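Local coordinates for giding protein-mglB (Thermus thermophilus, PDB 1J3W) that has a Roadblock/LC7 domain and probably acts as a molecular adaptor and guanyl-nucleotide exchange factor in a gliding-motility system, at residues 15-20 / 43-48; 29-34 / 48-53; 81-86 / 96-101. All blocks are in the same frame, centred on the assembly; numbering follows the deposited sequence.

Contact 1. Residues 15-20 / 43-48; sequences RAVEVL and AHKEAL
Glu18 OE2 is the most tightly held polar atom of the two segments, gripped by one strong bond: Arg15 NH2 donates to it at 2.6 Å and 167°. A second, nearly straight bond runs from Arg15 NE to Glu18 OE1 (3.0 Å), so the guanidinium takes the carboxylate side-on, one nitrogen to each oxygen. Both oxygens lie close to the guanidinium plane, yet both are met from above the plane of the carboxylate. This salt bridge spans one turn of helix 10-27 and stays within it.

On the strand, His44 ND1 donates to Glu46 OE2 at 2.7 Å, in the ring plane and on the oxygen's syn lone pair. Both CB atoms point away from the helix, which puts the pair on the sheet face beside Leu56 of helix 56-69. The carboxylate would probably polarise the imidazole and raise its pKa.

The contact itself is made by carbon. The axes of 15-20 and 43-46 pass 8.0 Å apart at -32°, where helix 10-27 lies over strand 41-46, outermost in this chain's Roadblock/LC7 antiparallel sheet. Leu20, its CB directed at the strand, lays CD1 against Ala43 CB at 4.0 Å and sets CB alongside Lys45 CB at 4.1 Å. Lys45 is bent at chi2 (-64°), which swings its chain obliquely across Val17. There Val17 CG1 and Lys45 CE are only 3.2 Å apart, tighter than ordinary van der Waals contact. Val17 CG2 reaches Ala43 CB more loosely, at 4.4 Å.

The chemistry implies a seam set by shape rather than by directed bonds: the two polar pairs described, Arg15-Glu18 and His44-Glu46, each lie within one segment, and Lys45 joins in through its methylenes.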
ATOM      1  N   ARG B  15      31.993  -5.079  -4.103  1.00 15.74           N
ATOM      2  CA  ARG B  15      31.486  -6.304  -4.702  1.00 15.47           C
ATOM      3  C   ARG B  15      30.065  -6.064  -5.211  1.00 14.59           C
ATOM      4  O   ARG B  15      29.698  -6.523  -6.292  1.00 13.42           O
ATOM      5  CB  ARG B  15      31.499  -7.446  -3.685  1.00 18.03           C
ATOM      6  CG  ARG B  15      32.891  -7.832  -3.189  1.00 22.35           C
ATOM      7  CD  ARG B  15      33.798  -8.319  -4.317  1.00 24.94           C
ATOM      8  NE  ARG B  15      34.403  -7.231  -5.087  1.00 28.62           N
ATOM      9  CZ  ARG B  15      35.328  -6.396  -4.617  1.00 30.08           C
ATOM     10  NH1 ARG B  15      35.766  -6.512  -3.370  1.00 29.99           N
ATOM     11  NH2 ARG B  15      35.823  -5.447  -5.399  1.00 30.16           N
ATOM     12  N   ALA B  16      29.276  -5.329  -4.433  1.00 14.16           N
ATOM     13  CA  ALA B  16      27.895  -5.031  -4.816  1.00 13.23           C
ATOM     14  C   ALA B  16      27.862  -4.167  -6.068  1.00 12.80           C
ATOM     15  O   ALA B  16      27.096  -4.428  -6.998  1.00 11.19           O
ATOM     16  CB  ALA B  16      27.177  -4.318  -3.676  1.00 13.37           C
ATOM     17  N   VAL B  17      28.688  -3.129  -6.090  1.00 14.27           N
ATOM     18  CA  VAL B  17      28.742  -2.243  -7.243  1.00 15.92           C
ATOM     19  C   VAL B  17      29.136  -3.006  -8.505  1.00 15.17           C
ATOM     20  O   VAL B  17      28.586  -2.764  -9.582  1.00 15.21           O
ATOM     21  CB  VAL B  17      29.731  -1.089  -6.998  1.00 20.37           C
ATOM     22  CG1 VAL B  17      30.107  -0.431  -8.309  1.00 22.78           C
ATOM     23  CG2 VAL B  17      29.098  -0.074  -6.061  1.00 20.91           C
ATOM     24  N   GLU B  18      30.090  -3.924  -8.378  1.00 14.50           N
ATOM     25  CA  GLU B  18      30.521  -4.716  -9.519  1.00 15.53           C
ATOM     26  C   GLU B  18      29.345  -5.519 -10.073  1.00 13.93           C
ATOM     27  O   GLU B  18      29.169  -5.611 -11.290  1.00 15.01           O
ATOM     28  CB  GLU B  18      31.672  -5.637  -9.109  1.00 17.44           C
ATOM     29  CG  GLU B  18      33.027  -4.947  -9.181  1.00 23.79           C
ATOM     30  CD  GLU B  18      34.064  -5.584  -8.280  1.00 26.08           C
ATOM     31  OE1 GLU B  18      33.981  -6.811  -8.054  1.00 29.58           O
ATOM     32  OE2 GLU B  18      34.968  -4.857  -7.809  1.00 28.55           O
ATOM     33  N   VAL B  19      28.535  -6.089  -9.185  1.00 12.52           N
ATOM     34  CA  VAL B  19      27.371  -6.848  -9.623  1.00 11.46           C
ATOM     35  C   VAL B  19      26.422  -5.919 -10.379  1.00 10.97           C
ATOM     36  O   VAL B  19      25.923  -6.267 -11.451  1.00 10.84           O
ATOM     37  CB  VAL B  19      26.605  -7.470  -8.436  1.00 12.49           C
ATOM     38  CG1 VAL B  19      25.313  -8.112  -8.935  1.00 13.83           C
ATOM     39  CG2 VAL B  19      27.470  -8.519  -7.745  1.00 15.34           C
ATOM     40  N   LEU B  20      26.184  -4.729  -9.834  1.00 10.66           N
ATOM     41  CA  LEU B  20      25.274  -3.789 -10.485  1.00  9.73           C
ATOM     42  C   LEU B  20      25.770  -3.380 -11.863  1.00 10.19           C
ATOM     43  O   LEU B  20      24.991  -3.340 -12.816  1.00  9.88           O
ATOM     44  CB  LEU B  20      25.061  -2.543  -9.616  1.00  9.54           C
ATOM     45  CG  LEU B  20      24.396  -2.770  -8.254  1.00 10.32           C
ATOM     46  CD1 LEU B  20      24.284  -1.445  -7.534  1.00 12.16           C
ATOM     47  CD2 LEU B  20      23.016  -3.399  -8.421  1.00 10.00           C
ATOM     48  N   ALA B  43      23.422   1.085  -2.709  1.00 11.90           N
ATOM     49  CA  ALA B  43      24.391   1.194  -3.798  1.00 11.04           C
ATOM     50  C   ALA B  43      23.596   1.363  -5.087  1.00 11.19           C
ATOM     51  O   ALA B  43      22.493   0.824  -5.215  1.00 10.32           O
ATOM     52  CB  ALA B  43      25.252  -0.063  -3.879  1.00 12.64           C
ATOM     53  N   HIS B  44      24.133   2.124  -6.033  1.00 10.35           N
ATOM     54  CA  HIS B  44      23.439   2.327  -7.298  1.00 10.10           C
ATOM     55  C   HIS B  44      24.420   2.634  -8.414  1.00 10.27           C
ATOM     56  O   HIS B  44      25.452   3.266  -8.191  1.00 11.84           O
ATOM     57  CB  HIS B  44      22.408   3.458  -7.183  1.00 10.94           C
ATOM     58  CG  HIS B  44      23.006   4.813  -6.967  1.00  9.83           C
ATOM     59  ND1 HIS B  44      23.437   5.613  -8.005  1.00 11.99           N
ATOM     60  CD2 HIS B  44      23.241   5.510  -5.831  1.00 12.68           C
ATOM     61  CE1 HIS B  44      23.909   6.745  -7.517  1.00 14.15           C
ATOM     62  NE2 HIS B  44      23.803   6.709  -6.199  1.00 12.02           N
ATOM     63  N   LYS B  45      24.095   2.158  -9.612  1.00 10.13           N
ATOM     64  CA  LYS B  45      24.917   2.387 -10.790  1.00  9.83           C
ATOM     65  C   LYS B  45      24.009   2.651 -11.976  1.00  9.79           C
ATOM     66  O   LYS B  45      22.900   2.112 -12.057  1.00  9.75           O
ATOM     67  CB  LYS B  45      25.821   1.181 -11.060  1.00 11.26           C
ATOM     68  CG  LYS B  45      26.945   1.059 -10.040  1.00 15.14           C
ATOM     69  CD  LYS B  45      27.881   2.260 -10.122  1.00 17.89           C
ATOM     70  CE  LYS B  45      28.698   2.415  -8.848  1.00 21.88           C
ATOM     71  NZ  LYS B  45      29.658   3.560  -8.928  1.00 24.40           N
ATOM     72  N   GLU B  46      24.476   3.492 -12.889  1.00 10.10           N
ATOM     73  CA  GLU B  46      23.697   3.852 -14.065  1.00 10.55           C
ATOM     74  C   GLU B  46      24.471   3.522 -15.322  1.00 11.08           C
ATOM     75  O   GLU B  46      25.701   3.591 -15.334  1.00 13.47           O
ATOM     76  CB  GLU B  46      23.377   5.349 -14.051  1.00 12.02           C
ATOM     77  CG  GLU B  46      22.548   5.818 -12.853  1.00 13.57           C
ATOM     78  CD  GLU B  46      23.346   5.893 -11.562  1.00 15.61           C
ATOM     79  OE1 GLU B  46      24.340   6.653 -11.513  1.00 17.97           O
ATOM     80  OE2 GLU B  46      22.975   5.198 -10.593  1.00 13.43           O
ATOM     81  N   ALA B  47      23.756   3.153 -16.378  1.00 11.00           N
ATOM     82  CA  ALA B  47      24.411   2.835 -17.644  1.00 11.56           C
ATOM     83  C   ALA B  47      25.020   4.114 -18.200  1.00 13.53           C
ATOM     84  O   ALA B  47      24.407   5.174 -18.141  1.00 14.07           O
ATOM     85  CB  ALA B  47      23.405   2.264 -18.628  1.00 12.06           C
ATOM     86  N   LEU B  48      26.226   4.007 -18.750  1.00 16.94           N
ATOM     87  CA  LEU B  48      26.909   5.171 -19.296  1.00 19.52           C
ATOM     88  C   LEU B  48      26.113   5.878 -20.391  1.00 18.81           C
ATOM     89  O   LEU B  48      26.206   7.094 -20.549  1.00 20.18           O
ATOM     90  CB  LEU B  48      28.280   4.754 -19.838  1.00 22.65           C
ATOM     91  CG  LEU B  48      29.259   4.187 -18.804  1.00 27.17           C
ATOM     92  CD1 LEU B  48      30.556   3.789 -19.492  1.00 28.46           C
ATOM     93  CD2 LEU B  48      29.526   5.230 -17.725  1.00 29.13           C
TER

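Contact 2. Residues 29-34 / 48-53; sequences ARYALL and LWAPKP
One direct hydrogen bond ties loop 48-53 to strand 31-36. Tyr31 OH donates to Pro51 O at 2.7 Å, and it comes from well above the carbonyl plane, 52° out of it, so it does not lie on a lone pair; the carbonyl oxygen itself sits at the edge of the phenol ring. A second polar link passes through a water, which donates to Ala29 O at 2.7 Å and accepts from Trp49 NE1 at 3.1 Å.

The aromatic packing centres on Tyr31. Pro53 CB stands 3.4 Å from the centroid of the Tyr31 ring and 12° off its normal, a CH-pi contact almost straight over the face. The opposite face is covered by CB of the preceding residue, Arg30, also over the ring centre, so the ring is clamped flat between two aliphatic carbons while its hydroxyl is tethered at the tip. That two consecutive side chains can stack in this way fits the backbone here: Arg30 and Tyr31 both face Val108 of strand 103-109, a classic beta bulge in the Roadblock/LC7 sheet.

Apolar contacts fill in around these. Ala50 CB approaches Tyr31 CE1 obliquely at 3.8 Å. Trp49 has its CG in the crowded position between backbone N and carbonyl carbon (chi1 61°), which brings the six-membered end of the indole to Arg30, with Trp49 CH2 3.5 Å from Arg30 CG.

The charged end of Arg30 has its main partner elsewhere, a salt bridge from NE to Asp110. The extended side chain crosses Pro51 at about a right angle, and the proline's CD lies over the rim of one guanidinium face, while Pro51 CG comes within 3.7 Å of Arg30 NH1.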
ATOM      1  N   ALA B  29      19.708  -2.662 -19.215  1.00  8.72           N
ATOM      2  CA  ALA B  29      18.903  -1.781 -18.368  1.00  8.61           C
ATOM      3  C   ALA B  29      19.557  -0.412 -18.186  1.00  8.83           C
ATOM      4  O   ALA B  29      20.762  -0.251 -18.396  1.00 10.30           O
ATOM      5  CB  ALA B  29      18.671  -2.422 -17.002  1.00  9.38           C
ATOM      6  N   ARG B  30      18.752   0.565 -17.781  1.00  8.66           N
ATOM      7  CA  ARG B  30      19.233   1.922 -17.565  1.00  8.70           C
ATOM      8  C   ARG B  30      19.858   2.128 -16.198  1.00  8.65           C
ATOM      9  O   ARG B  30      20.956   2.673 -16.080  1.00  8.67           O
ATOM     10  CB  ARG B  30      18.091   2.935 -17.691  1.00 10.39           C
ATOM     11  CG  ARG B  30      17.508   3.123 -19.071  1.00 12.99           C
ATOM     12  CD  ARG B  30      16.576   4.334 -19.055  1.00 16.07           C
ATOM     13  NE  ARG B  30      16.021   4.629 -20.372  1.00 20.15           N
ATOM     14  CZ  ARG B  30      15.358   5.741 -20.665  1.00 19.48           C
ATOM     15  NH1 ARG B  30      15.172   6.670 -19.734  1.00 22.85           N
ATOM     16  NH2 ARG B  30      14.863   5.917 -21.883  1.00 22.56           N
ATOM     17  N   TYR B  31      19.143   1.707 -15.157  1.00  8.68           N
ATOM     18  CA  TYR B  31      19.612   1.926 -13.796  1.00  9.28           C
ATOM     19  C   TYR B  31      19.472   0.680 -12.946  1.00  8.12           C
ATOM     20  O   TYR B  31      18.515  -0.086 -13.098  1.00  8.42           O
ATOM     21  CB  TYR B  31      18.811   3.074 -13.156  1.00  9.85           C
ATOM     22  CG  TYR B  31      18.563   4.247 -14.087  1.00 10.55           C
ATOM     23  CD1 TYR B  31      19.627   4.958 -14.644  1.00  9.98           C
ATOM     24  CD2 TYR B  31      17.266   4.611 -14.455  1.00 10.44           C
ATOM     25  CE1 TYR B  31      19.408   5.991 -15.551  1.00  9.79           C
ATOM     26  CE2 TYR B  31      17.036   5.648 -15.364  1.00 10.91           C
ATOM     27  CZ  TYR B  31      18.114   6.328 -15.908  1.00  9.01           C
ATOM     28  OH  TYR B  31      17.895   7.329 -16.829  1.00 12.52           O
ATOM     29  N   ALA B  32      20.429   0.487 -12.048  1.00  8.04           N
ATOM     30  CA  ALA B  32      20.427  -0.664 -11.153  1.00  8.66           C
ATOM     31  C   ALA B  32      20.693  -0.184  -9.737  1.00  9.21           C
ATOM     32  O   ALA B  32      21.612   0.600  -9.502  1.00 10.17           O
ATOM     33  CB  ALA B  32      21.493  -1.658 -11.577  1.00 10.09           C
ATOM     34  N   LEU B  33      19.888  -0.647  -8.789  1.00  8.49           N
ATOM     35  CA  LEU B  33      20.071  -0.236  -7.404  1.00 10.39           C
ATOM     36  C   LEU B  33      19.847  -1.369  -6.433  1.00 10.02           C
ATOM     37  O   LEU B  33      19.094  -2.303  -6.714  1.00 10.25           O
ATOM     38  CB  LEU B  33      19.075   0.859  -7.009  1.00 14.01           C
ATOM     39  CG  LEU B  33      18.779   2.105  -7.828  1.00 15.20           C
ATOM     40  CD1 LEU B  33      17.838   1.757  -8.975  1.00 12.33           C
ATOM     41  CD2 LEU B  33      18.117   3.134  -6.912  1.00 15.71           C
ATOM     42  N   LEU B  34      20.516  -1.280  -5.290  1.00 10.41           N
ATOM     43  CA  LEU B  34      20.259  -2.168  -4.218  1.00 10.77           C
ATOM     44  C   LEU B  34      19.788  -1.300  -3.108  1.00 10.76           C
ATOM     45  O   LEU B  34      20.435  -0.334  -2.727  1.00 11.30           O
ATOM     46  CB  LEU B  34      21.572  -2.842  -3.824  1.00 10.64           C
ATOM     47  CG  LEU B  34      21.405  -3.766  -2.618  1.00 12.88           C
ATOM     48  CD1 LEU B  34      20.618  -5.031  -2.961  1.00 15.07           C
ATOM     49  CD2 LEU B  34      22.737  -4.234  -2.036  1.00 15.35           C
ATOM     50  N   LEU B  48      26.226   4.007 -18.750  1.00 16.94           N
ATOM     51  CA  LEU B  48      26.909   5.171 -19.296  1.00 19.52           C
ATOM     52  C   LEU B  48      26.113   5.878 -20.391  1.00 18.81           C
ATOM     53  O   LEU B  48      26.206   7.094 -20.549  1.00 20.18           O
ATOM     54  CB  LEU B  48      28.280   4.754 -19.838  1.00 22.65           C
ATOM     55  CG  LEU B  48      29.259   4.187 -18.804  1.00 27.17           C
ATOM     56  CD1 LEU B  48      30.556   3.789 -19.492  1.00 28.46           C
ATOM     57  CD2 LEU B  48      29.526   5.230 -17.725  1.00 29.13           C
ATOM     58  N   TRP B  49      25.315   5.116 -21.132  1.00 16.02           N
ATOM     59  CA  TRP B  49      24.525   5.669 -22.226  1.00 15.93           C
ATOM     60  C   TRP B  49      23.202   6.289 -21.796  1.00 15.23           C
ATOM     61  O   TRP B  49      22.603   7.071 -22.532  1.00 15.70           O
ATOM     62  CB  TRP B  49      24.229   4.575 -23.255  1.00 13.81           C
ATOM     63  CG  TRP B  49      23.433   3.420 -22.700  1.00 13.39           C
ATOM     64  CD1 TRP B  49      23.923   2.245 -22.203  1.00 13.28           C
ATOM     65  CD2 TRP B  49      22.007   3.350 -22.562  1.00 11.08           C
ATOM     66  NE1 TRP B  49      22.889   1.448 -21.764  1.00 12.48           N
ATOM     67  CE2 TRP B  49      21.704   2.103 -21.973  1.00 11.88           C
ATOM     68  CE3 TRP B  49      20.956   4.222 -22.880  1.00 11.42           C
ATOM     69  CZ2 TRP B  49      20.392   1.704 -21.696  1.00 10.67           C
ATOM     70  CZ3 TRP B  49      19.646   3.823 -22.603  1.00 12.69           C
ATOM     71  CH2 TRP B  49      19.381   2.572 -22.016  1.00 12.16           C
ATOM     72  N   ALA B  50      22.741   5.934 -20.604  1.00 15.18           N
ATOM     73  CA  ALA B  50      21.456   6.417 -20.123  1.00 15.54           C
ATOM     74  C   ALA B  50      21.413   7.869 -19.674  1.00 16.06           C
ATOM     75  O   ALA B  50      22.414   8.426 -19.222  1.00 16.84           O
ATOM     76  CB  ALA B  50      20.969   5.520 -18.993  1.00 15.38           C
ATOM     77  N   PRO B  51      20.242   8.508 -19.809  1.00 15.58           N
ATOM     78  CA  PRO B  51      20.108   9.903 -19.392  1.00 16.97           C
ATOM     79  C   PRO B  51      20.049   9.953 -17.872  1.00 17.13           C
ATOM     80  O   PRO B  51      20.029   8.911 -17.207  1.00 16.01           O
ATOM     81  CB  PRO B  51      18.795  10.330 -20.037  1.00 18.17           C
ATOM     82  CG  PRO B  51      17.997   9.069 -20.032  1.00 16.65           C
ATOM     83  CD  PRO B  51      19.017   8.042 -20.479  1.00 15.96           C
ATOM     84  N   LYS B  52      20.038  11.163 -17.327  1.00 17.08           N
ATOM     85  CA  LYS B  52      19.958  11.342 -15.887  1.00 18.08           C
ATOM     86  C   LYS B  52      18.727  10.578 -15.407  1.00 16.20           C
ATOM     87  O   LYS B  52      17.648  10.706 -15.983  1.00 16.97           O
ATOM     88  CB  LYS B  52      19.815  12.828 -15.560  1.00 21.58           C
ATOM     89  CG  LYS B  52      19.652  13.142 -14.087  1.00 25.34           C
ATOM     90  CD  LYS B  52      19.425  14.634 -13.889  1.00 27.83           C
ATOM     91  CE  LYS B  52      19.169  14.984 -12.434  1.00 29.88           C
ATOM     92  NZ  LYS B  52      18.898  16.442 -12.272  1.00 32.47           N
ATOM     93  N   PRO B  53      18.875   9.765 -14.352  1.00 15.38           N
ATOM     94  CA  PRO B  53      17.726   9.009 -13.856  1.00 14.35           C
ATOM     95  C   PRO B  53      16.764   9.872 -13.065  1.00 16.09           C
ATOM     96  O   PRO B  53      17.080  11.004 -12.704  1.00 16.22           O
ATOM     97  CB  PRO B  53      18.374   7.956 -12.963  1.00 15.66           C
ATOM     98  CG  PRO B  53      19.526   8.707 -12.370  1.00 16.25           C
ATOM     99  CD  PRO B  53      20.091   9.426 -13.589  1.00 14.99           C
TER
HETATM  100  O   HOH W   1      22.978  -0.944 -19.801  1.00 13.36           O

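Contact 3. Residues 81-86 / 96-101; sequences RFQEEV and VDEAGE
Strands 84-88 and 93-98 form an antiparallel beta hairpin, closed here by two backbone bonds in the hydrogen-bonded pair Glu85-Val96: Glu85 N to Val96 O at 2.8 Å and Val96 N to Glu85 O at 2.9 Å, both nearly along the C=O axis. Glu98 N adds a bond to Gln83 O, in the carbonyl plane. Strand 84-88 also pairs antiparallel with a strand of the second subunit, carrying the sheet across the interface.

Beyond the strands, Arg81 satisfies several acceptors. Its extended chain brings NE to Glu98 OE2 (3.0 Å) and NH2 to Glu98 OE1 (3.0 Å), a side-on grip in which guanidinium and carboxylate planes stand 83° apart. NH2 also donates to Glu101 O at 3.1 Å, whereas Glu101 OE1 lies well out of the guanidinium plane and contributes charge alone. An alanine in place of Arg81 would remove these side-chain donors and would probably leave the Glu98 carboxylate poorly compensated and the backbone at Glu101 less firmly held.

Among the other acids, Glu84 OE2 bonds to Tyr95 OH, Glu85 OE1 and OE2 to Asn66 and Thr70, and Asp97 OD2 to Ser126 and Lys123. Glu98 OE2 takes a further, weak bond from Gln83 NE2. A water accepts from Arg81 NH1 at 3.0 Å and donates to Glu101 O at 2.6 Å.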
ATOM      1  N   ARG B  81       5.254 -12.932   1.094  1.00 14.99           N
ATOM      2  CA  ARG B  81       5.410 -11.741   0.277  1.00 15.31           C
ATOM      3  C   ARG B  81       5.867 -12.173  -1.108  1.00 13.47           C
ATOM      4  O   ARG B  81       6.270 -13.318  -1.303  1.00 15.79           O
ATOM      5  CB  ARG B  81       6.432 -10.789   0.909  1.00 17.54           C
ATOM      6  CG  ARG B  81       7.833 -11.348   1.046  1.00 19.12           C
ATOM      7  CD  ARG B  81       8.645 -10.494   2.015  1.00 20.49           C
ATOM      8  NE  ARG B  81      10.057 -10.850   2.031  1.00 21.93           N
ATOM      9  CZ  ARG B  81      10.936 -10.364   2.902  1.00 23.03           C
ATOM     10  NH1 ARG B  81      10.545  -9.501   3.835  1.00 23.00           N
ATOM     11  NH2 ARG B  81      12.208 -10.729   2.833  1.00 24.33           N
ATOM     12  N   PHE B  82       5.774 -11.271  -2.077  1.00 13.40           N
ATOM     13  CA  PHE B  82       6.217 -11.599  -3.423  1.00 13.54           C
ATOM     14  C   PHE B  82       7.718 -11.379  -3.474  1.00 14.64           C
ATOM     15  O   PHE B  82       8.218 -10.362  -2.998  1.00 19.52           O
ATOM     16  CB  PHE B  82       5.519 -10.708  -4.448  1.00 12.36           C
ATOM     17  CG  PHE B  82       4.044 -10.961  -4.555  1.00 11.42           C
ATOM     18  CD1 PHE B  82       3.568 -12.193  -4.987  1.00 11.81           C
ATOM     19  CD2 PHE B  82       3.131  -9.967  -4.221  1.00 11.81           C
ATOM     20  CE1 PHE B  82       2.199 -12.432  -5.086  1.00 13.32           C
ATOM     21  CE2 PHE B  82       1.765 -10.194  -4.315  1.00 11.70           C
ATOM     22  CZ  PHE B  82       1.295 -11.428  -4.749  1.00 12.79           C
ATOM     23  N   GLN B  83       8.436 -12.337  -4.043  1.00 14.42           N
ATOM     24  CA  GLN B  83       9.884 -12.229  -4.140  1.00 15.74           C
ATOM     25  C   GLN B  83      10.323 -11.465  -5.380  1.00 14.95           C
ATOM     26  O   GLN B  83      11.263 -10.678  -5.326  1.00 17.05           O
ATOM     27  CB  GLN B  83      10.524 -13.620  -4.157  1.00 17.90           C
ATOM     28  CG  GLN B  83      10.588 -14.324  -2.801  1.00 24.79           C
ATOM     29  CD  GLN B  83       9.224 -14.677  -2.245  1.00 28.08           C
ATOM     30  OE1 GLN B  83       8.393 -15.269  -2.936  1.00 27.54           O
ATOM     31  NE2 GLN B  83       8.989 -14.330  -0.984  1.00 30.28           N
ATOM     32  N   GLU B  84       9.632 -11.694  -6.492  1.00 13.77           N
ATOM     33  CA  GLU B  84       9.967 -11.055  -7.756  1.00 13.13           C
ATOM     34  C   GLU B  84       8.753 -10.329  -8.321  1.00 13.27           C
ATOM     35  O   GLU B  84       7.642 -10.856  -8.294  1.00 13.21           O
ATOM     36  CB  GLU B  84      10.440 -12.126  -8.743  1.00 16.61           C
ATOM     37  CG  GLU B  84      11.017 -11.623 -10.047  1.00 21.59           C
ATOM     38  CD  GLU B  84      11.474 -12.764 -10.937  1.00 23.68           C
ATOM     39  OE1 GLU B  84      10.649 -13.653 -11.231  1.00 28.55           O
ATOM     40  OE2 GLU B  84      12.655 -12.781 -11.341  1.00 26.21           O
ATOM     41  N   GLU B  85       8.966  -9.121  -8.832  1.00 11.37           N
ATOM     42  CA  GLU B  85       7.886  -8.335  -9.408  1.00 12.23           C
ATOM     43  C   GLU B  85       8.344  -7.605 -10.657  1.00 10.63           C
ATOM     44  O   GLU B  85       9.453  -7.072 -10.700  1.00 11.27           O
ATOM     45  CB  GLU B  85       7.373  -7.295  -8.402  1.00 12.69           C
ATOM     46  CG  GLU B  85       6.674  -7.866  -7.167  1.00 17.13           C
ATOM     47  CD  GLU B  85       6.064  -6.784  -6.283  1.00 20.38           C
ATOM     48  OE1 GLU B  85       5.832  -5.657  -6.779  1.00 23.20           O
ATOM     49  OE2 GLU B  85       5.795  -7.059  -5.094  1.00 23.66           O
ATOM     50  N   VAL B  86       7.488  -7.582 -11.673  1.00 11.04           N
ATOM     51  CA  VAL B  86       7.788  -6.872 -12.912  1.00 10.49           C
ATOM     52  C   VAL B  86       6.611  -5.955 -13.228  1.00 11.20           C
ATOM     53  O   VAL B  86       5.462  -6.391 -13.212  1.00 11.68           O
ATOM     54  CB  VAL B  86       7.997  -7.839 -14.096  1.00 11.68           C
ATOM     55  CG1 VAL B  86       8.194  -7.048 -15.380  1.00 16.03           C
ATOM     56  CG2 VAL B  86       9.202  -8.723 -13.836  1.00 14.11           C
ATOM     57  N   VAL B  96      11.969  -5.873  -9.845  1.00  8.42           N
ATOM     58  CA  VAL B  96      12.373  -5.866  -8.449  1.00  9.39           C
ATOM     59  C   VAL B  96      12.452  -7.307  -7.962  1.00  9.68           C
ATOM     60  O   VAL B  96      11.543  -8.102  -8.203  1.00 10.45           O
ATOM     61  CB  VAL B  96      11.364  -5.096  -7.573  1.00  8.74           C
ATOM     62  CG1 VAL B  96      11.829  -5.088  -6.124  1.00 11.00           C
ATOM     63  CG2 VAL B  96      11.214  -3.675  -8.086  1.00 11.95           C
ATOM     64  N   ASP B  97      13.543  -7.650  -7.286  1.00  9.92           N
ATOM     65  CA  ASP B  97      13.702  -9.001  -6.773  1.00 10.70           C
ATOM     66  C   ASP B  97      14.380  -8.935  -5.413  1.00 12.77           C
ATOM     67  O   ASP B  97      15.227  -8.078  -5.168  1.00 13.59           O
ATOM     68  CB  ASP B  97      14.530  -9.845  -7.750  1.00 13.13           C
ATOM     69  CG  ASP B  97      14.495 -11.333  -7.423  1.00 17.16           C
ATOM     70  OD1 ASP B  97      13.534 -11.791  -6.767  1.00 19.70           O
ATOM     71  OD2 ASP B  97      15.423 -12.051  -7.841  1.00 24.15           O
ATOM     72  N   GLU B  98      13.982  -9.828  -4.519  1.00 12.81           N
ATOM     73  CA  GLU B  98      14.566  -9.862  -3.192  1.00 15.21           C
ATOM     74  C   GLU B  98      16.039 -10.225  -3.244  1.00 15.25           C
ATOM     75  O   GLU B  98      16.442 -11.144  -3.965  1.00 17.38           O
ATOM     76  CB  GLU B  98      13.834 -10.877  -2.311  1.00 17.94           C
ATOM     77  CG  GLU B  98      12.553 -10.362  -1.693  1.00 22.41           C
ATOM     78  CD  GLU B  98      11.945 -11.355  -0.720  1.00 24.43           C
ATOM     79  OE1 GLU B  98      12.698 -11.922   0.098  1.00 29.19           O
ATOM     80  OE2 GLU B  98      10.717 -11.560  -0.768  1.00 28.36           O
ATOM     81  N   ALA B  99      16.840  -9.487  -2.485  1.00 15.56           N
ATOM     82  CA  ALA B  99      18.273  -9.739  -2.390  1.00 16.62           C
ATOM     83  C   ALA B  99      18.475 -10.049  -0.914  1.00 18.45           C
ATOM     84  O   ALA B  99      18.972  -9.223  -0.149  1.00 19.84           O
ATOM     85  CB  ALA B  99      19.063  -8.501  -2.793  1.00 17.07           C
ATOM     86  N   GLY B 100      18.066 -11.246  -0.517  1.00 19.66           N
ATOM     87  CA  GLY B 100      18.179 -11.622   0.875  1.00 20.30           C
ATOM     88  C   GLY B 100      16.924 -11.154   1.582  1.00 20.76           C
ATOM     89  O   GLY B 100      16.003 -10.631   0.953  1.00 21.66           O
ATOM     90  N   GLU B 101      16.887 -11.316   2.897  1.00 21.56           N
ATOM     91  CA  GLU B 101      15.716 -10.933   3.666  1.00 21.92           C
ATOM     92  C   GLU B 101      15.519  -9.441   3.904  1.00 20.09           C
ATOM     93  O   GLU B 101      14.405  -9.007   4.182  1.00 20.41           O
ATOM     94  CB  GLU B 101      15.737 -11.648   5.019  1.00 26.39           C
ATOM     95  CG  GLU B 101      15.532 -13.146   4.919  1.00 31.47           C
ATOM     96  CD  GLU B 101      14.202 -13.498   4.285  1.00 34.75           C
ATOM     97  OE1 GLU B 101      13.157 -13.089   4.834  1.00 36.75           O
ATOM     98  OE2 GLU B 101      14.200 -14.181   3.238  1.00 37.75           O
TER
HETATM   99  O   HOH W   2      12.554  -8.980   6.062  1.00 29.45           O
HETATM  100  O   HOH W   3      10.276  -8.044  -5.068  1.00 34.26           O

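Contacts 1 and 2 are neighbours, their centres 9 Å apart and their segments alternating along the chain. Strands 31-36 and 41-46 and the residues next to them join the two: Ala47 N lies 2.9 Å from Arg30 O and Ala43 O 2.9 Å from Leu34 N, both probable hydrogen bonds, and Leu48 belongs to both contacts. Contact 3 lies on the other side of the chain's centre, with centres about 18 Å from contact 1 and 20 Å from contact 2. The same sheet reaches all three; Leu34 CD1 touches Ala99 CB at 3.8 Å, linking contacts 2 and 3. Of the three, contact 3 alone borders another subunit, at the opposite outer strand from contact 1.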